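Local coordinates for protein DNA double-strand break repair nuclease NurA (Sulfolobus solfataricus, PDB 2YGK) that acts as a manganese-dependent homodimeric nuclease that, in complex with HerA, processes DNA ends for double-strand break repair, at residues E152-I157 with L178-Q183; S109-A114 with V160-I165; F184-I189 with E249-M254. All coordinates share one frame; numbering follows the deposited sequence. Where two conformers were deposited one is given.

Contact 1 of 3, residues E152-I157 with L178-Q183; sequences EELKLI and LMLLNQ
Leu-180 is the first residue of 178-183 to reach 152-157, and it meets two side chains there. Its CB lies 3.6 Å from CD1 of Ile-157, while its CD1 comes to 4.3 Å from CD2 of Leu-154, a looser touch between methyl ends. The side chains of Ile-157 and Leu-180 cross at about a right angle, so the end of the isoleucine presses on the base of the leucine instead of running alongside it. Ile-157 has CG1 beside its own backbone N (chi1 -64°), and this branch carries CD1 forward to the neighbouring helix.

Both segments belong to helices, 151-159 and 171-193, of the NurA domain, a member of the RNase H clan. Their local axes approach to 9.9 Å and cross at -42°. The helices draw together at the C-terminal end of 152-157, where CA of Ile-157 is 5.4 Å from CA of Leu-181.

At Leu-181 the same isoleucine methyl settles against the backbone: CD1 of Ile-157 is 3.6 Å from the amide N of Leu-181. The leucine answers with its own side chain. With CG anti to the backbone N (chi1 -173°), its CD1 stands 3.9 Å from the carbonyl O of Ile-157, a packing contact. Beyond this pair, Leu-181 also packs on Leu-162 and Ile-165 of helix 162-166, while Asn-182, next in the chain, touches Leu-110 and Ala-114 of helix 104-123.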
ATOM      1  N   GLU A 152      22.683  -0.887 -23.879  1.00116.51           N
ATOM      2  CA  GLU A 152      23.448  -0.559 -22.673  1.00115.76           C
ATOM      3  C   GLU A 152      22.715  -0.987 -21.402  1.00111.12           C
ATOM      4  O   GLU A 152      23.324  -1.447 -20.437  1.00109.06           O
ATOM      5  CB  GLU A 152      23.727   0.946 -22.629  1.00117.47           C
ATOM      6  CG  GLU A 152      24.500   1.483 -23.854  1.00125.77           C
ATOM      7  CD  GLU A 152      24.325   2.981 -24.070  1.00130.57           C
ATOM      8  OE1 GLU A 152      24.572   3.769 -23.126  1.00130.91           O
ATOM      9  OE2 GLU A 152      23.938   3.365 -25.194  1.00135.56           O
ATOM     10  N   GLU A 153      21.399  -0.829 -21.420  1.00109.61           N
ATOM     11  CA  GLU A 153      20.570  -1.109 -20.264  1.00105.71           C
ATOM     12  C   GLU A 153      20.459  -2.615 -20.039  1.00103.35           C
ATOM     13  O   GLU A 153      20.479  -3.075 -18.897  1.00100.41           O
ATOM     14  CB  GLU A 153      19.191  -0.456 -20.434  1.00105.85           C
ATOM     15  CG  GLU A 153      19.261   1.073 -20.493  1.00108.89           C
ATOM     16  CD  GLU A 153      17.997   1.732 -21.018  1.00112.66           C
ATOM     17  OE1 GLU A 153      17.346   1.161 -21.920  1.00116.27           O
ATOM     18  OE2 GLU A 153      17.666   2.842 -20.538  1.00113.33           O
ATOM     19  N   LEU A 154      20.366  -3.381 -21.125  1.00104.40           N
ATOM     20  CA  LEU A 154      20.373  -4.847 -21.046  1.00102.81           C
ATOM     21  C   LEU A 154      21.684  -5.400 -20.479  1.00102.09           C
ATOM     22  O   LEU A 154      21.696  -6.472 -19.884  1.00100.36           O
ATOM     23  CB  LEU A 154      20.107  -5.476 -22.419  1.00105.73           C
ATOM     24  CG  LEU A 154      18.736  -5.229 -23.066  1.00105.46           C
ATOM     25  CD1 LEU A 154      18.767  -5.696 -24.512  1.00108.69           C
ATOM     26  CD2 LEU A 154      17.600  -5.913 -22.315  1.00100.06           C
ATOM     27  N   LYS A 155      22.783  -4.675 -20.657  1.00103.62           N
ATOM     28  CA  LYS A 155      24.076  -5.106 -20.115  1.00103.96           C
ATOM     29  C   LYS A 155      24.142  -5.011 -18.590  1.00 99.56           C
ATOM     30  O   LYS A 155      24.697  -5.901 -17.937  1.00 98.47           O
ATOM     31  CB  LYS A 155      25.230  -4.296 -20.737  1.00107.67           C
ATOM     32  CG  LYS A 155      25.613  -4.726 -22.138  1.00114.31           C
ATOM     33  CD  LYS A 155      26.696  -3.824 -22.704  1.00121.94           C
ATOM     34  CE  LYS A 155      26.837  -3.986 -24.212  1.00128.26           C
ATOM     35  NZ  LYS A 155      28.051  -3.310 -24.727  1.00132.50           N
ATOM     36  N   LEU A 156      23.598  -3.922 -18.042  1.00 97.14           N
ATOM     37  CA  LEU A 156      23.466  -3.725 -16.592  1.00 93.44           C
ATOM     38  C   LEU A 156      22.753  -4.903 -15.907  1.00 91.13           C
ATOM     39  O   LEU A 156      23.109  -5.304 -14.796  1.00 88.88           O
ATOM     40  CB  LEU A 156      22.693  -2.425 -16.319  1.00 92.17           C
ATOM     41  CG  LEU A 156      23.407  -1.084 -16.662  1.00 92.71           C
ATOM     42  CD1 LEU A 156      22.359   0.069 -16.663  1.00 90.42           C
ATOM     43  CD2 LEU A 156      24.451  -0.754 -15.580  1.00 90.22           C
ATOM     44  N   ILE A 157      21.734  -5.421 -16.583  1.00 91.79           N
ATOM     45  CA  ILE A 157      21.076  -6.653 -16.194  1.00 91.11           C
ATOM     46  C   ILE A 157      22.123  -7.755 -16.102  1.00 92.81           C
ATOM     47  O   ILE A 157      22.302  -8.358 -15.040  1.00 90.87           O
ATOM     48  CB  ILE A 157      19.983  -7.071 -17.233  1.00 92.21           C
ATOM     49  CG1 ILE A 157      18.851  -6.037 -17.306  1.00 91.51           C
ATOM     50  CG2 ILE A 157      19.419  -8.451 -16.929  1.00 90.48           C
ATOM     51  CD1 ILE A 157      18.116  -5.815 -16.015  1.00 88.52           C
ATOM     52  N   LEU A 178      14.488  -3.080 -12.875  1.00 58.73           N
ATOM     53  CA  LEU A 178      14.569  -3.873 -11.638  1.00 55.76           C
ATOM     54  C   LEU A 178      13.768  -5.169 -11.746  1.00 54.81           C
ATOM     55  O   LEU A 178      14.202  -6.190 -11.272  1.00 53.79           O
ATOM     56  CB  LEU A 178      14.140  -3.060 -10.423  1.00 53.85           C
ATOM     57  CG  LEU A 178      15.182  -2.055  -9.917  1.00 53.22           C
ATOM     58  CD1 LEU A 178      14.583  -0.935  -9.015  1.00 49.77           C
ATOM     59  CD2 LEU A 178      16.289  -2.783  -9.208  1.00 51.38           C
HETATM   60  N   MSE A 179      12.607  -5.114 -12.386  0.50 55.64           N
HETATM   61  CA  MSE A 179      11.816  -6.308 -12.629  0.50 55.69           C
HETATM   62  C   MSE A 179      12.628  -7.326 -13.422  0.50 56.83           C
HETATM   63  O   MSE A 179      12.714  -8.496 -13.041  0.50 56.14           O
HETATM   64  CB  MSE A 179      10.541  -5.951 -13.388  0.50 57.19           C
HETATM   65  CG  MSE A 179       9.526  -5.245 -12.529  0.50 56.89           C
HETATM   66 SE   MSE A 179       7.932  -4.769 -13.501  0.50 62.61          SE
HETATM   67  CE  MSE A 179       7.222  -6.575 -13.776  0.50 60.11           C
ATOM     68  N   LEU A 180      13.232  -6.873 -14.517  1.00 58.89           N
ATOM     69  CA  LEU A 180      14.096  -7.734 -15.328  1.00 60.09           C
ATOM     70  C   LEU A 180      15.214  -8.367 -14.501  1.00 58.18           C
ATOM     71  O   LEU A 180      15.404  -9.584 -14.532  1.00 57.66           O
ATOM     72  CB  LEU A 180      14.709  -6.963 -16.499  1.00 62.82           C
ATOM     73  CG  LEU A 180      14.116  -7.206 -17.890  1.00 65.99           C
ATOM     74  CD1 LEU A 180      14.965  -6.498 -18.937  1.00 69.04           C
ATOM     75  CD2 LEU A 180      14.024  -8.696 -18.232  1.00 66.44           C
ATOM     76  N   LEU A 181      15.928  -7.538 -13.743  1.00 56.51           N
ATOM     77  CA  LEU A 181      17.002  -8.027 -12.870  1.00 54.94           C
ATOM     78  C   LEU A 181      16.550  -9.198 -11.991  1.00 52.63           C
ATOM     79  O   LEU A 181      17.218 -10.234 -11.904  1.00 52.43           O
ATOM     80  CB  LEU A 181      17.538  -6.898 -11.979  1.00 53.68           C
ATOM     81  CG  LEU A 181      18.768  -7.287 -11.153  1.00 52.57           C
ATOM     82  CD1 LEU A 181      19.850  -7.892 -12.053  1.00 54.26           C
ATOM     83  CD2 LEU A 181      19.308  -6.119 -10.353  1.00 50.85           C
ATOM     84  N   ASN A 182      15.412  -9.037 -11.336  1.00 50.54           N
ATOM     85  CA  ASN A 182      14.882 -10.135 -10.545  1.00 48.90           C
ATOM     86  C   ASN A 182      14.635 -11.412 -11.372  1.00 49.85           C
ATOM     87  O   ASN A 182      14.999 -12.506 -10.946  1.00 49.60           O
ATOM     88  CB  ASN A 182      13.619  -9.703  -9.849  1.00 47.35           C
ATOM     89  CG  ASN A 182      13.854  -8.577  -8.896  1.00 46.24           C
ATOM     90  OD1 ASN A 182      14.979  -8.318  -8.505  1.00 46.17           O
ATOM     91  ND2 ASN A 182      12.790  -7.907  -8.500  1.00 45.08           N
ATOM     92  N   GLN A 183      14.053 -11.276 -12.559  1.00 51.40           N
ATOM     93  CA  GLN A 183      13.784 -12.442 -13.415  1.00 52.66           C
ATOM     94  C   GLN A 183      15.080 -13.156 -13.802  1.00 53.55           C
ATOM     95  O   GLN A 183      15.147 -14.383 -13.800  1.00 54.14           O
ATOM     96  CB  GLN A 183      12.982 -12.051 -14.668  1.00 54.73           C
ATOM     97  CG  GLN A 183      11.515 -11.709 -14.380  1.00 54.67           C
ATOM     98  CD  GLN A 183      10.680 -11.343 -15.614  1.00 59.43           C
ATOM     99  OE1 GLN A 183      11.196 -11.102 -16.713  1.00 62.62           O
ATOM    100  NE2 GLN A 183       9.368 -11.297 -15.422  1.00 60.50           N
TER

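Contact 2 of 3, residues S109-A114 with V160-I165; sequences SLLMEA and VDLNGI
Leu-111 and Leu-162 mark the closest approach of the two backbones, with their CA atoms 8.1 Å apart. Segment 109-114 is helical throughout, a piece of helix 104-123. Segment 160-165 instead spans a break: Val-160 leaves the preceding helix with positive phi in a Schellman motif, and Asp-161 takes the N-cap position of helix 162-166. OD1 of Asp-161 accepts a weak bond from the backbone N of Gly-164 at 3.1 Å, with an angle of 143° at the hydrogen.

Just after this cap, Leu-162 directs its side chain at helix 104-123. CG stands beside the backbone N (chi1 -80°), and the forked end meets Leu-111 and Ala-114, residues one helical turn apart. CD2 does most of the touching, lying 3.9 Å from CB of Ala-114 and 4.0 Å from CD1 of Leu-111. The other branch, CD1, is 4.1 Å from that same Leu-111 methyl. With CG anti to the backbone N (chi1 178°), Leu-111 brings its CD1 to the fork of Leu-162; its side chain also packs on Tyr-72 of strand 70-82.

No hydrogen bond or charged pair spans these segments. The contact therefore depends on methyl-to-methyl packing, while the weak Asp-161 cap belongs to the start of the short helix that carries Leu-162.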
ATOM      1  N   SER A 109      10.780  -2.023  -3.123  1.00 38.81           N
ATOM      2  CA  SER A 109      10.601  -3.429  -2.835  1.00 38.56           C
ATOM      3  C   SER A 109      11.342  -4.311  -3.830  1.00 38.48           C
ATOM      4  O   SER A 109      11.874  -5.331  -3.447  1.00 37.88           O
ATOM      5  CB  SER A 109       9.120  -3.807  -2.720  1.00 38.47           C
ATOM      6  OG  SER A 109       8.367  -3.263  -3.767  1.00 42.32           O
ATOM      7  N   LEU A 110      11.374  -3.917  -5.102  1.00 39.99           N
ATOM      8  CA  LEU A 110      12.078  -4.689  -6.117  1.00 40.26           C
ATOM      9  C   LEU A 110      13.573  -4.641  -5.841  1.00 40.73           C
ATOM     10  O   LEU A 110      14.291  -5.606  -6.082  1.00 41.34           O
ATOM     11  CB  LEU A 110      11.797  -4.145  -7.521  1.00 41.62           C
ATOM     12  CG  LEU A 110      10.394  -4.488  -8.017  1.00 41.98           C
ATOM     13  CD1 LEU A 110       9.979  -3.646  -9.224  1.00 42.79           C
ATOM     14  CD2 LEU A 110      10.275  -5.939  -8.342  1.00 39.93           C
ATOM     15  N   LEU A 111      14.050  -3.501  -5.367  1.00 41.36           N
ATOM     16  CA  LEU A 111      15.430  -3.379  -4.948  1.00 41.87           C
ATOM     17  C   LEU A 111      15.723  -4.334  -3.786  1.00 41.43           C
ATOM     18  O   LEU A 111      16.748  -5.030  -3.784  1.00 42.13           O
ATOM     19  CB  LEU A 111      15.707  -1.950  -4.583  1.00 42.21           C
ATOM     20  CG  LEU A 111      17.077  -1.547  -4.066  1.00 43.92           C
ATOM     21  CD1 LEU A 111      18.226  -2.216  -4.813  1.00 44.29           C
ATOM     22  CD2 LEU A 111      17.153  -0.012  -4.155  1.00 43.91           C
HETATM   23  N   MSE A 112      14.796  -4.429  -2.839  1.00 40.77           N
HETATM   24  CA  MSE A 112      14.933  -5.369  -1.737  1.00 39.75           C
HETATM   25  C   MSE A 112      14.989  -6.803  -2.281  1.00 40.05           C
HETATM   26  O   MSE A 112      15.873  -7.558  -1.916  1.00 39.59           O
HETATM   27  CB  MSE A 112      13.800  -5.176  -0.734  1.00 38.64           C
HETATM   28  CG  MSE A 112      13.814  -6.139   0.466  1.00 38.87           C
HETATM   29 SE   MSE A 112      12.036  -6.206   1.344  1.00 39.69          SE
HETATM   30  CE  MSE A 112      11.054  -6.720  -0.286  1.00 35.56           C
ATOM     31  N   GLU A 113      14.071  -7.160  -3.175  1.00 41.01           N
ATOM     32  CA  GLU A 113      14.045  -8.489  -3.755  1.00 42.52           C
ATOM     33  C   GLU A 113      15.389  -8.822  -4.456  1.00 42.46           C
ATOM     34  O   GLU A 113      15.966  -9.882  -4.253  1.00 42.28           O
ATOM     35  CB  GLU A 113      12.795  -8.634  -4.651  1.00 44.46           C
ATOM     36  CG  GLU A 113      11.485  -9.142  -3.818  1.00 51.26           C
ATOM     37  CD  GLU A 113      10.163  -8.281  -3.987  1.00 59.65           C
ATOM     38  OE1 GLU A 113      10.057  -7.491  -4.966  1.00 65.74           O
ATOM     39  OE2 GLU A 113       9.225  -8.422  -3.134  1.00 62.13           O
ATOM     40  N   ALA A 114      15.928  -7.869  -5.204  1.00 42.39           N
ATOM     41  CA  ALA A 114      17.263  -7.982  -5.768  1.00 42.55           C
ATOM     42  C   ALA A 114      18.329  -8.448  -4.766  1.00 41.60           C
ATOM     43  O   ALA A 114      19.126  -9.326  -5.096  1.00 44.01           O
ATOM     44  CB  ALA A 114      17.665  -6.674  -6.377  1.00 43.23           C
ATOM     45  N   VAL A 160      24.730  -7.383 -13.373  1.00 90.41           N
ATOM     46  CA  VAL A 160      24.166  -7.307 -12.029  1.00 86.95           C
ATOM     47  C   VAL A 160      24.622  -6.036 -11.340  1.00 85.91           C
ATOM     48  O   VAL A 160      25.146  -6.065 -10.234  1.00 84.23           O
ATOM     49  CB  VAL A 160      24.536  -8.556 -11.175  1.00 86.29           C
ATOM     50  CG1 VAL A 160      23.853  -8.487  -9.811  1.00 83.84           C
ATOM     51  CG2 VAL A 160      24.167  -9.856 -11.915  1.00 85.93           C
ATOM     52  N   ASP A 161      24.399  -4.918 -12.013  1.00 86.56           N
ATOM     53  CA  ASP A 161      24.893  -3.627 -11.552  1.00 86.80           C
ATOM     54  C   ASP A 161      23.764  -2.832 -10.888  1.00 84.28           C
ATOM     55  O   ASP A 161      23.094  -2.020 -11.537  1.00 84.46           O
ATOM     56  CB  ASP A 161      25.489  -2.868 -12.747  1.00 89.80           C
ATOM     57  CG  ASP A 161      26.287  -1.623 -12.342  1.00 91.53           C
ATOM     58  OD1 ASP A 161      26.391  -1.321 -11.124  1.00 91.54           O
ATOM     59  OD2 ASP A 161      26.815  -0.948 -13.265  1.00 93.90           O
ATOM     60  N   LEU A 162      23.548  -3.072  -9.593  1.00 81.85           N
ATOM     61  CA  LEU A 162      22.500  -2.348  -8.857  1.00 79.71           C
ATOM     62  C   LEU A 162      22.766  -0.858  -8.859  1.00 80.08           C
ATOM     63  O   LEU A 162      21.871  -0.086  -9.171  1.00 79.53           O
ATOM     64  CB  LEU A 162      22.386  -2.812  -7.410  1.00 77.65           C
ATOM     65  CG  LEU A 162      21.618  -4.092  -7.171  1.00 76.16           C
ATOM     66  CD1 LEU A 162      21.573  -4.339  -5.684  1.00 74.20           C
ATOM     67  CD2 LEU A 162      20.223  -4.014  -7.759  1.00 75.58           C
ATOM     68  N   ASN A 163      23.993  -0.467  -8.506  1.00 80.93           N
ATOM     69  CA  ASN A 163      24.388   0.952  -8.502  1.00 81.98           C
ATOM     70  C   ASN A 163      24.074   1.636  -9.833  1.00 82.71           C
ATOM     71  O   ASN A 163      23.694   2.806  -9.856  1.00 82.75           O
ATOM     72  CB  ASN A 163      25.884   1.129  -8.165  1.00 83.83           C
ATOM     73  CG  ASN A 163      26.185   0.971  -6.671  1.00 83.59           C
ATOM     74  OD1 ASN A 163      25.797  -0.022  -6.042  1.00 83.44           O
ATOM     75  ND2 ASN A 163      26.895   1.947  -6.103  1.00 85.33           N
ATOM     76  N   GLY A 164      24.223   0.887 -10.926  1.00 83.31           N
ATOM     77  CA  GLY A 164      23.894   1.372 -12.266  1.00 84.81           C
ATOM     78  C   GLY A 164      22.405   1.556 -12.521  1.00 83.54           C
ATOM     79  O   GLY A 164      21.976   2.594 -13.026  1.00 83.98           O
ATOM     80  N   ILE A 165      21.619   0.532 -12.186  1.00 81.85           N
ATOM     81  CA  ILE A 165      20.175   0.552 -12.406  1.00 80.77           C
ATOM     82  C   ILE A 165      19.533   1.667 -11.586  1.00 80.76           C
ATOM     83  O   ILE A 165      18.635   2.364 -12.063  1.00 81.14           O
ATOM     84  CB  ILE A 165      19.531  -0.818 -12.069  1.00 78.63           C
ATOM     85  CG1 ILE A 165      19.931  -1.864 -13.110  1.00 79.00           C
ATOM     86  CG2 ILE A 165      18.017  -0.711 -12.014  1.00 76.59           C
ATOM     87  CD1 ILE A 165      19.587  -3.287 -12.720  1.00 75.86           C
TER

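Contact 3 of 3, residues F184-I189 with E249-M254; sequences FLVSKI and EVLRKM
Leu-251 packs its side chain on Val-186 and Ser-187, joining a loop to a helix in a small buried contact with no hydrogen bond across it. The helix is 171-193; the loop connects strands 228-236 and 255-262, antiparallel neighbours in the large mixed sheet of this RNase H-clan nuclease domain. The contact lies away from the metal site, with the side chain of Val-186 about 13 Å from the bound manganese ion.

The backbones are nearest at Ser-187 and Leu-251, whose CA atoms are 6.1 Å apart. Around Leu-251 the loop is tightly wound. The N of Arg-252 bonds back to O of Glu-249, and a type I beta turn runs from Leu-251 to Met-254, closed by a weak bond from N of Met-254 to O of Leu-251. Leu-251 points its CB toward the helix, whereas Glu-249, Arg-252 and Lys-253 are exposed.

Leu-251 has CG anti to its backbone N (chi1 -168°), and of its two methyls CD2 makes both side-chain contacts. One partner is CG1 of Val-186, at 4.2 Å, the two side chains crossing at about a right angle. Ile-190, one turn further along the helix from Val-186, is touched by both Leu-251 and Met-254.

The other partner is the hydroxyl of Ser-187. Ser-187 OG stands beside its own backbone N (chi1 -66°) and is hydrogen-bonded to the carbonyl O of Gln-183, one turn back, so its polar need is met within the helix. Leu-251 packs against this hydroxyl: OG of Ser-187 lies 3.5 Å from CB of Leu-251 and 3.1 Å from its CD2, the latter a short carbon-oxygen approach and not a hydrogen bond.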
ATOM      1  N   PHE A 184      16.111 -12.380 -14.089  1.00 54.48           N
ATOM      2  CA  PHE A 184      17.417 -12.899 -14.445  1.00 56.05           C
ATOM      3  C   PHE A 184      18.073 -13.542 -13.240  1.00 54.44           C
ATOM      4  O   PHE A 184      18.664 -14.619 -13.354  1.00 56.30           O
ATOM      5  CB  PHE A 184      18.279 -11.773 -15.005  1.00 57.97           C
ATOM      6  CG  PHE A 184      19.720 -12.147 -15.241  1.00 61.92           C
ATOM      7  CD1 PHE A 184      20.091 -12.925 -16.336  1.00 65.89           C
ATOM      8  CD2 PHE A 184      20.716 -11.689 -14.384  1.00 63.56           C
ATOM      9  CE1 PHE A 184      21.427 -13.249 -16.558  1.00 68.95           C
ATOM     10  CE2 PHE A 184      22.062 -12.003 -14.610  1.00 66.16           C
ATOM     11  CZ  PHE A 184      22.414 -12.783 -15.696  1.00 68.75           C
ATOM     12  N   LEU A 185      17.931 -12.919 -12.074  1.00 52.05           N
ATOM     13  CA  LEU A 185      18.420 -13.502 -10.822  1.00 49.99           C
ATOM     14  C   LEU A 185      17.730 -14.805 -10.390  1.00 49.04           C
ATOM     15  O   LEU A 185      18.390 -15.744  -9.927  1.00 48.75           O
ATOM     16  CB  LEU A 185      18.320 -12.460  -9.715  1.00 47.88           C
ATOM     17  CG  LEU A 185      19.352 -11.364  -9.887  1.00 48.31           C
ATOM     18  CD1 LEU A 185      19.082 -10.253  -8.895  1.00 45.45           C
ATOM     19  CD2 LEU A 185      20.784 -11.906  -9.736  1.00 48.18           C
ATOM     20  N   VAL A 186      16.405 -14.865 -10.490  1.00 48.65           N
ATOM     21  CA  VAL A 186      15.706 -16.142 -10.224  1.00 47.75           C
ATOM     22  C   VAL A 186      16.257 -17.173 -11.173  1.00 50.21           C
ATOM     23  O   VAL A 186      16.543 -18.288 -10.774  1.00 49.66           O
ATOM     24  CB  VAL A 186      14.198 -16.051 -10.456  1.00 47.12           C
ATOM     25  CG1 VAL A 186      13.578 -17.419 -10.511  1.00 45.17           C
ATOM     26  CG2 VAL A 186      13.555 -15.202  -9.363  1.00 45.17           C
ATOM     27  N   SER A 187      16.420 -16.786 -12.430  1.00 52.93           N
ATOM     28  CA  SER A 187      16.846 -17.747 -13.449  1.00 56.53           C
ATOM     29  C   SER A 187      18.200 -18.375 -13.172  1.00 57.31           C
ATOM     30  O   SER A 187      18.400 -19.541 -13.482  1.00 58.38           O
ATOM     31  CB  SER A 187      16.878 -17.100 -14.830  1.00 59.00           C
ATOM     32  OG  SER A 187      15.563 -16.760 -15.199  1.00 60.75           O
ATOM     33  N   LYS A 188      19.121 -17.606 -12.601  1.00 57.12           N
ATOM     34  CA  LYS A 188      20.421 -18.138 -12.239  1.00 58.51           C
ATOM     35  C   LYS A 188      20.282 -19.113 -11.076  1.00 56.10           C
ATOM     36  O   LYS A 188      20.903 -20.166 -11.064  1.00 56.59           O
ATOM     37  CB  LYS A 188      21.406 -17.018 -11.905  1.00 58.97           C
ATOM     38  CG  LYS A 188      21.683 -16.114 -13.123  1.00 65.72           C
ATOM     39  CD  LYS A 188      23.187 -15.956 -13.455  1.00 73.47           C
ATOM     40  CE  LYS A 188      23.836 -17.266 -13.958  1.00 78.16           C
ATOM     41  NZ  LYS A 188      23.716 -17.473 -15.438  1.00 82.52           N
ATOM     42  N   ILE A 189      19.436 -18.755 -10.113  1.00 53.35           N
ATOM     43  CA  ILE A 189      19.219 -19.572  -8.928  1.00 51.08           C
ATOM     44  C   ILE A 189      18.659 -20.957  -9.307  1.00 51.62           C
ATOM     45  O   ILE A 189      19.146 -21.970  -8.854  1.00 50.35           O
ATOM     46  CB  ILE A 189      18.321 -18.851  -7.942  1.00 48.01           C
ATOM     47  CG1 ILE A 189      19.038 -17.609  -7.406  1.00 47.54           C
ATOM     48  CG2 ILE A 189      17.959 -19.752  -6.788  1.00 45.92           C
ATOM     49  CD1 ILE A 189      18.102 -16.589  -6.695  1.00 43.22           C
ATOM     50  N   GLU A 249      14.552 -16.288 -20.784  1.00116.55           N
ATOM     51  CA  GLU A 249      13.812 -17.144 -21.707  1.00118.72           C
ATOM     52  C   GLU A 249      13.897 -18.615 -21.299  1.00117.06           C
ATOM     53  O   GLU A 249      12.902 -19.308 -21.417  1.00117.06           O
ATOM     54  CB  GLU A 249      14.253 -16.912 -23.160  1.00123.29           C
ATOM     55  CG  GLU A 249      13.645 -15.635 -23.764  1.00126.22           C
ATOM     56  CD  GLU A 249      14.670 -14.734 -24.443  1.00130.70           C
ATOM     57  OE1 GLU A 249      15.615 -15.271 -25.062  1.00134.53           O
ATOM     58  OE2 GLU A 249      14.536 -13.487 -24.356  1.00131.39           O
ATOM     59  N   VAL A 250      15.035 -19.068 -20.751  1.00115.25           N
ATOM     60  CA  VAL A 250      15.158 -20.452 -20.216  1.00113.81           C
ATOM     61  C   VAL A 250      14.275 -20.735 -18.956  1.00109.60           C
ATOM     62  O   VAL A 250      14.235 -21.842 -18.437  1.00108.70           O
ATOM     63  CB  VAL A 250      16.642 -20.889 -19.974  1.00114.44           C
ATOM     64  CG1 VAL A 250      16.729 -22.375 -19.586  1.00114.04           C
ATOM     65  CG2 VAL A 250      17.489 -20.659 -21.217  1.00117.98           C
ATOM     66  N   LEU A 251      13.558 -19.724 -18.493  1.00107.34           N
ATOM     67  CA  LEU A 251      12.635 -19.832 -17.378  1.00103.79           C
ATOM     68  C   LEU A 251      11.184 -19.896 -17.844  1.00104.62           C
ATOM     69  O   LEU A 251      10.283 -20.072 -17.040  1.00101.90           O
ATOM     70  CB  LEU A 251      12.828 -18.600 -16.507  1.00101.24           C
ATOM     71  CG  LEU A 251      12.205 -18.539 -15.132  1.00 97.26           C
ATOM     72  CD1 LEU A 251      12.702 -19.699 -14.274  1.00 95.18           C
ATOM     73  CD2 LEU A 251      12.554 -17.186 -14.547  1.00 93.95           C
ATOM     74  N   ARG A 252      10.959 -19.742 -19.147  1.00108.35           N
ATOM     75  CA  ARG A 252       9.600 -19.746 -19.686  1.00110.32           C
ATOM     76  C   ARG A 252       8.978 -21.152 -19.709  1.00109.96           C
ATOM     77  O   ARG A 252       7.789 -21.286 -19.426  1.00109.48           O
ATOM     78  CB  ARG A 252       9.539 -19.080 -21.068  1.00114.53           C
ATOM     79  CG  ARG A 252       9.719 -17.555 -21.057  1.00118.82           C
ATOM     80  CD  ARG A 252       9.765 -16.966 -22.493  1.00128.92           C
ATOM     81  NE  ARG A 252       9.780 -15.493 -22.496  1.00134.05           N
ATOM     82  CZ  ARG A 252       8.885 -14.697 -23.088  1.00140.64           C
ATOM     83  NH1 ARG A 252       7.862 -15.195 -23.782  1.00144.54           N
ATOM     84  NH2 ARG A 252       9.025 -13.374 -22.996  1.00142.15           N
ATOM     85  N   LYS A 253       9.755 -22.198 -20.016  1.00110.18           N
ATOM     86  CA  LYS A 253       9.264 -23.593 -19.826  1.00109.74           C
ATOM     87  C   LYS A 253       9.733 -24.167 -18.497  1.00104.93           C
ATOM     88  O   LYS A 253      10.121 -25.348 -18.435  1.00105.69           O
ATOM     89  CB  LYS A 253       9.637 -24.582 -20.967  1.00113.87           C
ATOM     90  CG  LYS A 253      10.984 -24.357 -21.578  1.00118.44           C
ATOM     91  CD  LYS A 253      11.403 -25.320 -22.713  1.00126.13           C
ATOM     92  CE  LYS A 253      12.342 -24.683 -23.783  1.00130.89           C
ATOM     93  NZ  LYS A 253      12.244 -25.349 -25.079  1.00136.36           N
HETATM   94  N   MSE A 254       9.708 -23.360 -17.433  1.00 99.25           N
HETATM   95  CA  MSE A 254       9.888 -23.939 -16.123  1.00 94.67           C
HETATM   96  C   MSE A 254       8.518 -24.355 -15.665  1.00 91.12           C
HETATM   97  O   MSE A 254       7.579 -23.563 -15.680  1.00 90.79           O
HETATM   98  CB  MSE A 254      10.588 -23.013 -15.117  1.00 92.65           C
HETATM   99  CG  MSE A 254      12.131 -23.084 -15.196  1.00 94.93           C
HETATM  100 SE   MSE A 254      12.937 -24.869 -15.667  1.00101.08          SE
HETATM  101  CE  MSE A 254      14.774 -24.293 -15.937  1.00102.51           C
TER

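How the contacts relate
All three contacts are buried and have no hydrogen bond across them, but they join different elements. Contacts 1 and 3 share helix 171-193, using successive parts of it: 178-183 receives another helix, 184-189 a loop between strands. Contact 2 packs helix 104-123 on helix 162-166 and is tied to contact 1 through Leu-181 CD2, 3.5 Å from Leu-162 CD2, and through a probable hydrogen bond from Asp-161 N to Leu-156 O. Contact 2 is methyl against methyl; contact 1 adds methyls lying on backbone atoms; contact 3 brings in a serine hydroxyl. Phe-184 connects the regions, touching both Ile-157 and Val-160.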